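Local coordinates for protein quinone reductase (Klebsiella pneumoniae subsp. pneumoniae, PDB 4GI5) that binds FAD in a flavodoxin-like fold and probably works as an NAD(P)H dehydrogenase that reduces quinones, at residues 151-161 with 251-262. Numbering follows the deposited sequence.
Sequences SDRHWGDRYGE and RQNHGDYLIPSL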
ATOM      1  N   SER B 151     -16.683  23.373   4.178  1.00 19.10           N
ATOM      2  CA  SER B 151     -17.881  24.158   4.490  1.00 20.07           C
ATOM      3  C   SER B 151     -19.027  23.289   4.764  1.00 19.74           C
ATOM      4  O   SER B 151     -18.900  22.096   5.044  1.00 18.53           O
ATOM      5  CB  SER B 151     -18.139  25.043   3.302  1.00 18.67           C
ATOM      6  OG  SER B 151     -18.461  24.362   2.138  1.00 17.51           O
ATOM      7  N   ASP B 152     -20.246  23.861   4.805  1.00 16.36           N
ATOM      8  CA  ASP B 152     -21.367  23.034   5.120  1.00 15.93           C
ATOM      9  C   ASP B 152     -21.535  21.792   4.297  1.00 16.62           C
ATOM     10  O   ASP B 152     -21.802  20.723   4.863  1.00 17.79           O
ATOM     11  CB  ASP B 152     -22.652  23.958   4.992  1.00 16.79           C
ATOM     12  CG  ASP B 152     -23.954  23.306   5.178  1.00 20.67           C
ATOM     13  OD1 ASP B 152     -24.144  22.283   5.907  1.00 18.06           O
ATOM     14  OD2 ASP B 152     -24.961  23.854   4.539  1.00 18.98           O
ATOM     15  N   ARG B 153     -21.494  21.909   2.975  1.00 16.75           N
ATOM     16  CA  ARG B 153     -21.759  20.817   2.058  1.00 16.58           C
ATOM     17  C   ARG B 153     -20.598  20.565   1.126  1.00 18.11           C
ATOM     18  O   ARG B 153     -20.805  20.065  -0.012  1.00 19.79           O
ATOM     19  CB  ARG B 153     -23.146  20.990   1.319  1.00 19.08           C
ATOM     20  CG  ARG B 153     -24.232  20.808   2.367  1.00 23.68           C
ATOM     21  CD  ARG B 153     -25.675  20.711   1.822  1.00 25.79           C
ATOM     22  NE  ARG B 153     -25.919  21.656   0.761  1.00 28.56           N
ATOM     23  CZ  ARG B 153     -27.098  21.699   0.097  1.00 27.47           C
ATOM     24  NH1 ARG B 153     -28.065  20.941   0.531  1.00 26.06           N
ATOM     25  NH2 ARG B 153     -27.298  22.567  -0.876  1.00 27.32           N
ATOM     26  N   HIS B 154     -19.366  20.912   1.558  1.00 16.58           N
ATOM     27  CA  HIS B 154     -18.248  20.602   0.711  1.00 15.86           C
ATOM     28  C   HIS B 154     -17.042  20.348   1.617  1.00 17.92           C
ATOM     29  O   HIS B 154     -16.840  21.117   2.548  1.00 18.49           O
ATOM     30  CB  HIS B 154     -17.928  21.802  -0.200  1.00 18.21           C
ATOM     31  CG  HIS B 154     -17.013  21.520  -1.343  1.00 17.55           C
ATOM     32  ND1 HIS B 154     -17.488  21.173  -2.585  1.00 19.28           N
ATOM     33  CD2 HIS B 154     -15.684  21.662  -1.488  1.00 17.13           C
ATOM     34  CE1 HIS B 154     -16.479  20.994  -3.413  1.00 20.17           C
ATOM     35  NE2 HIS B 154     -15.375  21.305  -2.767  1.00 19.31           N
ATOM     36  N   TRP B 155     -16.300  19.294   1.375  1.00 18.09           N
ATOM     37  CA  TRP B 155     -15.202  19.008   2.356  1.00 15.66           C
ATOM     38  C   TRP B 155     -13.869  18.697   1.614  1.00 17.35           C
ATOM     39  O   TRP B 155     -13.387  17.513   1.570  1.00 17.65           O
ATOM     40  CB  TRP B 155     -15.603  17.910   3.299  1.00 17.45           C
ATOM     41  CG  TRP B 155     -14.914  17.948   4.628  1.00 21.31           C
ATOM     42  CD1 TRP B 155     -13.814  17.167   5.038  1.00 22.63           C
ATOM     43  CD2 TRP B 155     -15.177  18.853   5.669  1.00 20.60           C
ATOM     44  NE1 TRP B 155     -13.456  17.542   6.293  1.00 21.88           N
ATOM     45  CE2 TRP B 155     -14.241  18.589   6.700  1.00 22.04           C
ATOM     46  CE3 TRP B 155     -16.066  19.940   5.835  1.00 22.38           C
ATOM     47  CZ2 TRP B 155     -14.193  19.356   7.877  1.00 23.11           C
ATOM     48  CZ3 TRP B 155     -16.049  20.655   7.044  1.00 26.32           C
ATOM     49  CH2 TRP B 155     -15.100  20.325   8.059  1.00 26.48           C
ATOM     50  N   GLY B 156     -13.291  19.711   1.026  1.00 14.43           N
ATOM     51  CA  GLY B 156     -12.185  19.576   0.102  1.00 16.27           C
ATOM     52  C   GLY B 156     -12.634  19.176  -1.280  1.00 15.70           C
ATOM     53  O   GLY B 156     -13.619  18.505  -1.460  1.00 17.66           O
ATOM     54  N   ASP B 157     -11.797  19.535  -2.269  1.00 16.43           N
ATOM     55  CA  ASP B 157     -12.037  19.148  -3.637  1.00 16.51           C
ATOM     56  C   ASP B 157     -11.428  17.755  -3.873  1.00 16.78           C
ATOM     57  O   ASP B 157     -10.233  17.707  -4.170  1.00 19.40           O
ATOM     58  CB  ASP B 157     -11.392  20.093  -4.623  1.00 16.71           C
ATOM     59  CG  ASP B 157     -11.985  21.535  -4.613  1.00 20.64           C
ATOM     60  OD1 ASP B 157     -12.917  21.797  -3.847  1.00 21.12           O
ATOM     61  OD2 ASP B 157     -11.392  22.370  -5.324  1.00 20.65           O
ATOM     62  N   ARG B 158     -12.147  16.701  -3.576  1.00 14.69           N
ATOM     63  CA  ARG B 158     -11.637  15.348  -3.748  1.00 15.66           C
ATOM     64  C   ARG B 158     -12.783  14.411  -3.953  1.00 15.59           C
ATOM     65  O   ARG B 158     -13.953  14.764  -3.856  1.00 15.51           O
ATOM     66  CB  ARG B 158     -10.892  15.014  -2.462  1.00 14.82           C
ATOM     67  CG  ARG B 158     -11.768  14.823  -1.243  1.00 14.53           C
ATOM     68  CD  ARG B 158     -10.967  14.373  -0.043  1.00 15.62           C
ATOM     69  NE  ARG B 158     -11.770  14.061   1.121  1.00 17.28           N
ATOM     70  CZ  ARG B 158     -11.304  13.740   2.307  1.00 19.83           C
ATOM     71  NH1 ARG B 158      -9.979  13.688   2.547  1.00 18.99           N
ATOM     72  NH2 ARG B 158     -12.157  13.354   3.244  1.00 20.44           N
ATOM     73  N   TYR B 159     -12.438  13.187  -4.305  1.00 13.47           N
ATOM     74  CA  TYR B 159     -13.297  12.103  -4.565  1.00 13.46           C
ATOM     75  C   TYR B 159     -14.270  12.408  -5.728  1.00 15.79           C
ATOM     76  O   TYR B 159     -15.451  12.701  -5.511  1.00 15.55           O
ATOM     77  CB  TYR B 159     -13.995  11.584  -3.327  1.00 12.11           C
ATOM     78  CG  TYR B 159     -13.089  10.878  -2.307  1.00 12.65           C
ATOM     79  CD1 TYR B 159     -12.255   9.868  -2.716  1.00 12.77           C
ATOM     80  CD2 TYR B 159     -13.055  11.256  -0.995  1.00 11.70           C
ATOM     81  CE1 TYR B 159     -11.460   9.168  -1.819  1.00 12.66           C
ATOM     82  CE2 TYR B 159     -12.268  10.572  -0.035  1.00 12.85           C
ATOM     83  CZ  TYR B 159     -11.476   9.468  -0.481  1.00 12.90           C
ATOM     84  OH  TYR B 159     -10.683   8.821   0.439  1.00 15.03           O
ATOM     85  N   GLY B 160     -13.693  12.370  -6.918  1.00 15.52           N
ATOM     86  CA  GLY B 160     -14.388  12.780  -8.143  1.00 18.68           C
ATOM     87  C   GLY B 160     -14.259  14.257  -8.488  1.00 20.13           C
ATOM     88  O   GLY B 160     -14.917  14.708  -9.439  1.00 19.10           O
ATOM     89  N   GLU B 161     -13.491  15.011  -7.713  1.00 18.51           N
ATOM     90  CA  GLU B 161     -13.101  16.378  -7.962  1.00 18.60           C
ATOM     91  C   GLU B 161     -11.619  16.448  -7.672  1.00 19.22           C
ATOM     92  O   GLU B 161     -11.054  15.505  -7.030  1.00 18.30           O
ATOM     93  CB  GLU B 161     -13.770  17.316  -6.964  1.00 21.13           C
ATOM     94  CG  GLU B 161     -15.200  17.466  -7.123  1.00 25.93           C
ATOM     95  CD  GLU B 161     -15.769  18.418  -6.054  1.00 29.92           C
ATOM     96  OE1 GLU B 161     -16.637  17.993  -5.357  1.00 26.36           O
ATOM     97  OE2 GLU B 161     -15.241  19.541  -5.885  1.00 38.07           O
ATOM     98  N   ARG B 251     -19.282  10.428  -5.829  1.00 15.23           N
ATOM     99  CA  ARG B 251     -18.645  11.677  -5.484  1.00 16.62           C
ATOM    100  C   ARG B 251     -18.901  12.093  -4.041  1.00 14.99           C
ATOM    101  O   ARG B 251     -19.978  11.866  -3.506  1.00 16.39           O
ATOM    102  CB  ARG B 251     -19.021  12.799  -6.450  1.00 17.77           C
ATOM    103  CG  ARG B 251     -18.678  12.484  -7.883  1.00 18.35           C
ATOM    104  CD  ARG B 251     -18.001  13.624  -8.592  1.00 22.35           C
ATOM    105  NE  ARG B 251     -18.945  14.713  -8.909  1.00 23.12           N
ATOM    106  CZ  ARG B 251     -18.585  15.904  -9.414  1.00 25.12           C
ATOM    107  NH1 ARG B 251     -19.566  16.820  -9.660  1.00 25.42           N
ATOM    108  NH2 ARG B 251     -17.332  16.240  -9.689  1.00 24.12           N
ATOM    109  N   GLN B 252     -17.918  12.731  -3.412  1.00 15.25           N
ATOM    110  CA  GLN B 252     -18.069  13.077  -2.024  1.00 15.07           C
ATOM    111  C   GLN B 252     -19.081  14.237  -1.757  1.00 16.49           C
ATOM    112  O   GLN B 252     -19.857  14.136  -0.836  1.00 17.93           O
ATOM    113  CB  GLN B 252     -16.754  13.575  -1.448  1.00 14.21           C
ATOM    114  CG  GLN B 252     -16.789  13.940   0.029  1.00 15.47           C
ATOM    115  CD  GLN B 252     -15.433  14.412   0.513  1.00 15.45           C
ATOM    116  OE1 GLN B 252     -14.562  13.616   0.999  1.00 15.73           O
ATOM    117  NE2 GLN B 252     -15.215  15.702   0.412  1.00 16.07           N
ATOM    118  N   ASN B 253     -19.009  15.238  -2.610  1.00 16.82           N
ATOM    119  CA  ASN B 253     -19.560  16.587  -2.231  1.00 16.09           C
ATOM    120  C   ASN B 253     -20.915  16.889  -2.895  1.00 20.85           C
ATOM    121  O   ASN B 253     -21.361  17.992  -2.788  1.00 20.17           O
ATOM    122  CB  ASN B 253     -18.615  17.703  -2.568  1.00 16.65           C
ATOM    123  CG  ASN B 253     -17.318  17.622  -1.775  1.00 17.55           C
ATOM    124  OD1 ASN B 253     -17.330  17.439  -0.569  1.00 17.42           O
ATOM    125  ND2 ASN B 253     -16.240  17.892  -2.441  1.00 18.48           N
ATOM    126  N   HIS B 254     -21.590  15.922  -3.446  1.00 18.30           N
ATOM    127  CA  HIS B 254     -22.786  16.289  -4.253  1.00 19.39           C
ATOM    128  C   HIS B 254     -24.026  15.576  -3.833  1.00 21.97           C
ATOM    129  O   HIS B 254     -24.933  15.361  -4.642  1.00 22.03           O
ATOM    130  CB  HIS B 254     -22.383  16.095  -5.717  1.00 19.72           C
ATOM    131  CG  HIS B 254     -21.325  17.057  -6.151  1.00 22.07           C
ATOM    132  ND1 HIS B 254     -21.623  18.363  -6.461  1.00 22.97           N
ATOM    133  CD2 HIS B 254     -19.968  16.981  -6.139  1.00 20.46           C
ATOM    134  CE1 HIS B 254     -20.498  19.047  -6.674  1.00 24.15           C
ATOM    135  NE2 HIS B 254     -19.473  18.229  -6.472  1.00 24.22           N
ATOM    136  N   GLY B 255     -24.110  15.248  -2.568  1.00 18.98           N
ATOM    137  CA  GLY B 255     -25.282  14.755  -1.902  1.00 19.79           C
ATOM    138  C   GLY B 255     -25.276  13.375  -1.380  1.00 20.23           C
ATOM    139  O   GLY B 255     -26.037  13.038  -0.517  1.00 19.45           O
ATOM    140  N   ASP B 256     -24.398  12.517  -1.892  1.00 17.43           N
ATOM    141  CA  ASP B 256     -24.418  11.147  -1.457  1.00 18.88           C
ATOM    142  C   ASP B 256     -23.921  10.941  -0.006  1.00 15.72           C
ATOM    143  O   ASP B 256     -24.288   9.926   0.627  1.00 18.15           O
ATOM    144  CB  ASP B 256     -23.562  10.255  -2.388  1.00 19.79           C
ATOM    145  CG  ASP B 256     -24.188   9.944  -3.726  1.00 25.71           C
ATOM    146  OD1 ASP B 256     -25.259  10.464  -4.093  1.00 21.53           O
ATOM    147  OD2 ASP B 256     -23.538   9.209  -4.449  1.00 22.08           O
ATOM    148  N   TYR B 257     -23.060  11.857   0.468  1.00 16.54           N
ATOM    149  CA  TYR B 257     -22.487  11.771   1.807  1.00 14.57           C
ATOM    150  C   TYR B 257     -22.925  12.933   2.702  1.00 15.25           C
ATOM    151  O   TYR B 257     -22.925  14.132   2.313  1.00 19.27           O
ATOM    152  CB  TYR B 257     -20.927  11.757   1.695  1.00 14.62           C
ATOM    153  CG  TYR B 257     -20.435  10.505   0.981  1.00 14.99           C
ATOM    154  CD1 TYR B 257     -20.325  10.476  -0.376  1.00 14.29           C
ATOM    155  CD2 TYR B 257     -20.089   9.356   1.679  1.00 16.52           C
ATOM    156  CE1 TYR B 257     -19.875   9.344  -1.051  1.00 14.96           C
ATOM    157  CE2 TYR B 257     -19.634   8.222   1.021  1.00 15.74           C
ATOM    158  CZ  TYR B 257     -19.525   8.229  -0.339  1.00 14.08           C
ATOM    159  OH  TYR B 257     -19.088   7.138  -1.069  1.00 15.61           O
ATOM    160  N   LEU B 258     -23.142  12.594   3.956  1.00 17.16           N
ATOM    161  CA  LEU B 258     -23.293  13.618   4.959  1.00 18.07           C
ATOM    162  C   LEU B 258     -21.976  14.290   5.221  1.00 21.06           C
ATOM    163  O   LEU B 258     -20.942  13.610   5.165  1.00 17.52           O
ATOM    164  CB  LEU B 258     -23.811  12.917   6.238  1.00 19.48           C
ATOM    165  CG  LEU B 258     -25.165  12.125   6.098  1.00 24.98           C
ATOM    166  CD1 LEU B 258     -25.513  11.657   7.510  1.00 27.28           C
ATOM    167  CD2 LEU B 258     -26.245  12.982   5.534  1.00 29.82           C
ATOM    168  N   ILE B 259     -21.970  15.608   5.450  1.00 16.66           N
ATOM    169  CA  ILE B 259     -20.802  16.398   5.616  1.00 16.81           C
ATOM    170  C   ILE B 259     -20.981  17.112   6.976  1.00 21.56           C
ATOM    171  O   ILE B 259     -21.982  17.745   7.207  1.00 19.31           O
ATOM    172  CB  ILE B 259     -20.574  17.353   4.425  1.00 17.66           C
ATOM    173  CG1 ILE B 259     -20.389  16.501   3.090  1.00 21.32           C
ATOM    174  CG2 ILE B 259     -19.440  18.355   4.692  1.00 18.03           C
ATOM    175  CD1 ILE B 259     -20.194  17.267   1.853  1.00 25.80           C
ATOM    176  N   PRO B 260     -20.003  17.087   7.852  1.00 18.49           N
ATOM    177  CA  PRO B 260     -18.589  16.550   7.671  1.00 16.27           C
ATOM    178  C   PRO B 260     -18.311  15.166   8.180  1.00 17.53           C
ATOM    179  O   PRO B 260     -17.095  14.799   8.166  1.00 17.61           O
ATOM    180  CB  PRO B 260     -17.736  17.554   8.470  1.00 19.10           C
ATOM    181  CG  PRO B 260     -18.699  17.859   9.627  1.00 20.00           C
ATOM    182  CD  PRO B 260     -20.102  17.845   9.114  1.00 20.74           C
ATOM    183  N   SER B 261     -19.320  14.392   8.522  1.00 17.25           N
ATOM    184  CA  SER B 261     -19.081  12.999   8.992  1.00 18.15           C
ATOM    185  C   SER B 261     -18.557  12.149   7.805  1.00 18.38           C
ATOM    186  O   SER B 261     -17.879  11.174   8.034  1.00 16.44           O
ATOM    187  CB  SER B 261     -20.289  12.369   9.617  1.00 21.72           C
ATOM    188  OG  SER B 261     -21.306  12.186   8.681  1.00 21.30           O
ATOM    189  N   LEU B 262     -18.873  12.560   6.553  1.00 17.20           N
ATOM    190  CA  LEU B 262     -18.535  11.848   5.298  1.00 17.33           C
ATOM    191  C   LEU B 262     -18.966  10.407   5.347  1.00 18.49           C
ATOM    192  O   LEU B 262     -18.265   9.498   4.907  1.00 18.07           O
ATOM    193  CB  LEU B 262     -17.029  11.984   5.016  1.00 15.92           C
ATOM    194  CG  LEU B 262     -16.441  13.374   5.040  1.00 17.62           C
ATOM    195  CD1 LEU B 262     -14.972  13.381   4.643  1.00 16.00           C
ATOM    196  CD2 LEU B 262     -17.267  14.350   4.221  1.00 18.28           C
TER
HETATM  197  O   HOH W   1     -19.967  21.051  -3.666  1.00 24.24           O
HETATM  198  O   HOH W   2     -16.868  15.346  -4.777  1.00 17.86           O
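Two mostly irregular segments meet where Gln-252 and Asn-253 push their amides into the curve of 151-161, outside the central parallel sheet. Asn-253 OD1 takes Trp-155 N at 2.9 Å on one face and Gln-252 NE2 on the other, while its ND2 gives nearly straight bonds to Gly-156 O and, 168° at the hydrogen, to Glu-161 OE1. An amide suits this buried place because it donates and accepts, and these four bonds fix its rotation. The imidazole of His-154 stacks on that amide, the planes 27° apart, and is held by Asp-157 OD1, 2.7 Å from its NE2.

Gln-252, extended with CG anti to the backbone N (chi1 -179°), lets NE2 meet Trp-155 O at 2.8 Å and OE1 receive Arg-158 NE at 2.8 Å, in the guanidinium plane. Its backbone N bonds Tyr-159 O, and Arg-251 NH2 binds Gly-160 O at 2.9 Å, where the glycine, lacking a side chain, makes room for Arg-251 CD.

The apolar end is built on Trp-155: Pro-260 CB, after a cis peptide bond, lies 3.7 Å above the six-membered ring's centroid in a CH-pi contact, with Ile-259 CG2 touching near CE3 and Leu-262 CD1 near CD1 of the indole. Tyr-159 OH bonds Asn-188 of the second subunit. At this dimer interface, side-chain amides replace a regular sheet in joining 151-161 to 251-262, which follows helix 224-239 of the flavodoxin-like fold.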